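Local coordinates for alpha-hemoglobin-stabilizing protein (Homo sapiens, PDB 1Z8U) that acts as an erythroid chaperone that binds free alpha-hemoglobin and protects it from aggregation and precipitation, at residues A13-F18 / Y48-Y52. The protein carries 1 engineered substitution. Residues are numbered along the deposited sequence; the frame is centred on the assembly and turned at random.
Sequences AGLKEF and YINYY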
loop_
_atom_site.group_PDB
_atom_site.type_symbol
_atom_site.label_atom_id
_atom_site.label_comp_id
_atom_site.label_asym_id
_atom_site.label_seq_id
_atom_site.Cartn_x
_atom_site.Cartn_y
_atom_site.Cartn_z
ATOM N N ALA A 13 -2.349 6.831 -18.373
ATOM C CA ALA A 13 -3.163 5.949 -17.537
ATOM C C ALA A 13 -2.637 5.883 -16.107
ATOM O O ALA A 13 -3.395 6.041 -15.149
ATOM C CB ALA A 13 -3.192 4.545 -18.134
ATOM N N GLY A 14 -1.336 5.644 -15.975
ATOM C CA GLY A 14 -0.725 5.559 -14.663
ATOM C C GLY A 14 -0.838 6.835 -13.853
ATOM O O GLY A 14 -0.817 6.808 -12.623
ATOM N N LEU A 15 -0.956 7.961 -14.543
ATOM C CA LEU A 15 -1.069 9.252 -13.878
ATOM C C LEU A 15 -2.503 9.500 -13.425
ATOM O O LEU A 15 -2.752 10.274 -12.498
ATOM C CB LEU A 15 -0.602 10.362 -14.823
ATOM C CG LEU A 15 0.876 10.270 -15.207
ATOM C CD1 LEU A 15 1.186 11.244 -16.328
ATOM C CD2 LEU A 15 1.737 10.561 -13.986
ATOM N N LYS A 16 -3.449 8.847 -14.086
ATOM C CA LYS A 16 -4.840 9.000 -13.706
ATOM C C LYS A 16 -5.020 8.085 -12.506
ATOM O O LYS A 16 -5.554 8.486 -11.465
ATOM C CB LYS A 16 -5.768 8.571 -14.847
ATOM C CG LYS A 16 -7.217 9.002 -14.640
ATOM C CD LYS A 16 -8.106 8.643 -15.820
ATOM C CE LYS A 16 -9.506 9.219 -15.637
ATOM N NZ LYS A 16 -10.150 8.752 -14.373
ATOM N N GLU A 17 -4.546 6.853 -12.666
ATOM C CA GLU A 17 -4.613 5.850 -11.611
ATOM C C GLU A 17 -3.892 6.375 -10.369
ATOM O O GLU A 17 -4.329 6.150 -9.245
ATOM C CB GLU A 17 -3.965 4.545 -12.099
ATOM C CG GLU A 17 -4.654 3.944 -13.339
ATOM C CD GLU A 17 -3.834 2.863 -14.040
ATOM O OE1 GLU A 17 -4.323 2.297 -15.044
ATOM O OE2 GLU A 17 -2.703 2.582 -13.592
ATOM N N PHE A 18 -2.796 7.093 -10.583
ATOM C CA PHE A 18 -2.020 7.647 -9.485
ATOM C C PHE A 18 -2.781 8.747 -8.749
ATOM O O PHE A 18 -2.596 8.952 -7.543
ATOM C CB PHE A 18 -0.694 8.206 -10.002
ATOM C CG PHE A 18 0.267 8.578 -8.912
ATOM C CD1 PHE A 18 0.834 7.592 -8.106
ATOM C CD2 PHE A 18 0.589 9.904 -8.675
ATOM C CE1 PHE A 18 1.705 7.925 -7.083
ATOM C CE2 PHE A 18 1.461 10.254 -7.654
ATOM C CZ PHE A 18 2.020 9.261 -6.855
ATOM N N TYR A 48 4.558 2.001 -9.370
ATOM C CA TYR A 48 4.035 2.279 -10.712
ATOM C C TYR A 48 5.098 2.102 -11.788
ATOM O O TYR A 48 4.840 1.540 -12.852
ATOM C CB TYR A 48 3.482 3.702 -10.804
ATOM C CG TYR A 48 2.064 3.840 -10.323
ATOM C CD1 TYR A 48 1.714 3.469 -9.024
ATOM C CD2 TYR A 48 1.067 4.355 -11.158
ATOM C CE1 TYR A 48 0.408 3.609 -8.561
ATOM C CE2 TYR A 48 -0.253 4.503 -10.702
ATOM C CZ TYR A 48 -0.569 4.129 -9.397
ATOM O OH TYR A 48 -1.841 4.302 -8.910
ATOM N N ILE A 49 6.298 2.587 -11.516
ATOM C CA ILE A 49 7.367 2.459 -12.484
ATOM C C ILE A 49 7.649 0.989 -12.753
ATOM O O ILE A 49 7.617 0.549 -13.898
ATOM C CB ILE A 49 8.639 3.147 -11.982
ATOM C CG1 ILE A 49 8.432 4.657 -11.980
ATOM C CG2 ILE A 49 9.816 2.784 -12.858
ATOM C CD1 ILE A 49 9.560 5.405 -11.326
ATOM N N ASN A 50 7.908 0.226 -11.697
ATOM C CA ASN A 50 8.203 -1.193 -11.849
ATOM C C ASN A 50 7.040 -1.930 -12.491
ATOM O O ASN A 50 7.216 -3.010 -13.048
ATOM C CB ASN A 50 8.530 -1.818 -10.493
ATOM C CG ASN A 50 9.681 -1.109 -9.779
ATOM O OD1 ASN A 50 10.166 -1.576 -8.742
ATOM N ND2 ASN A 50 10.117 0.027 -10.325
ATOM N N TYR A 51 5.848 -1.342 -12.420
ATOM C CA TYR A 51 4.671 -1.963 -13.016
ATOM C C TYR A 51 4.668 -1.743 -14.517
ATOM O O TYR A 51 4.714 -2.697 -15.293
ATOM C CB TYR A 51 3.374 -1.383 -12.431
ATOM C CG TYR A 51 2.123 -1.834 -13.173
ATOM C CD1 TYR A 51 1.336 -0.921 -13.875
ATOM C CD2 TYR A 51 1.735 -3.182 -13.181
ATOM C CE1 TYR A 51 0.183 -1.336 -14.569
ATOM C CE2 TYR A 51 0.594 -3.607 -13.866
ATOM C CZ TYR A 51 -0.181 -2.682 -14.555
ATOM O OH TYR A 51 -1.330 -3.092 -15.205
ATOM N N TYR A 52 4.599 -0.476 -14.915
ATOM C CA TYR A 52 4.580 -0.106 -16.318
ATOM C C TYR A 52 5.876 -0.433 -17.019
ATOM O O TYR A 52 5.979 -0.255 -18.220
ATOM C CB TYR A 52 4.285 1.382 -16.470
ATOM C CG TYR A 52 2.844 1.722 -16.218
ATOM C CD1 TYR A 52 1.836 1.182 -17.017
ATOM C CD2 TYR A 52 2.482 2.572 -15.179
ATOM C CE1 TYR A 52 0.504 1.479 -16.788
ATOM C CE2 TYR A 52 1.150 2.878 -14.937
ATOM C CZ TYR A 52 0.168 2.332 -15.746
ATOM O OH TYR A 52 -1.146 2.664 -15.536
#
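Y48 and Y52, one turn apart on helix 34-52, reach across to G14, E17 and F18 of helix 5-23 in the core of the three-helix bundle. The two short segments are inclined antiparallel, 144° between their directions, and both tyrosines have CG anti to their own carbonyl carbon, which sends the rings toward the first helix. G14 makes room for Y52: CE2 of Y52 lies 3.3 Å from G14 CA, and a CB there would collide with that ring. Along the edge of Y48, CE2 approaches G14 O at 3.1 Å. F18, its CG anti to the backbone N, turns a ring edge to one face of Y48 in a T-shaped stack, with CD1 above the ring centre. The planes stand at 84°. With an alanine at Y48, the F18 edge would probably lose the aromatic face it meets, and a gap would open beside G14. L74 also packs on F18, while an apolar side chain of the other protein chain packs on E17. E17, extended beyond CG, meets Y52 from the opposite direction, its carboxylate turned 20° from the ring plane; OE2 accepts a hydrogen bond from Y52 OH, modelled at an unusually short 2.5 Å whose exact length is doubtful.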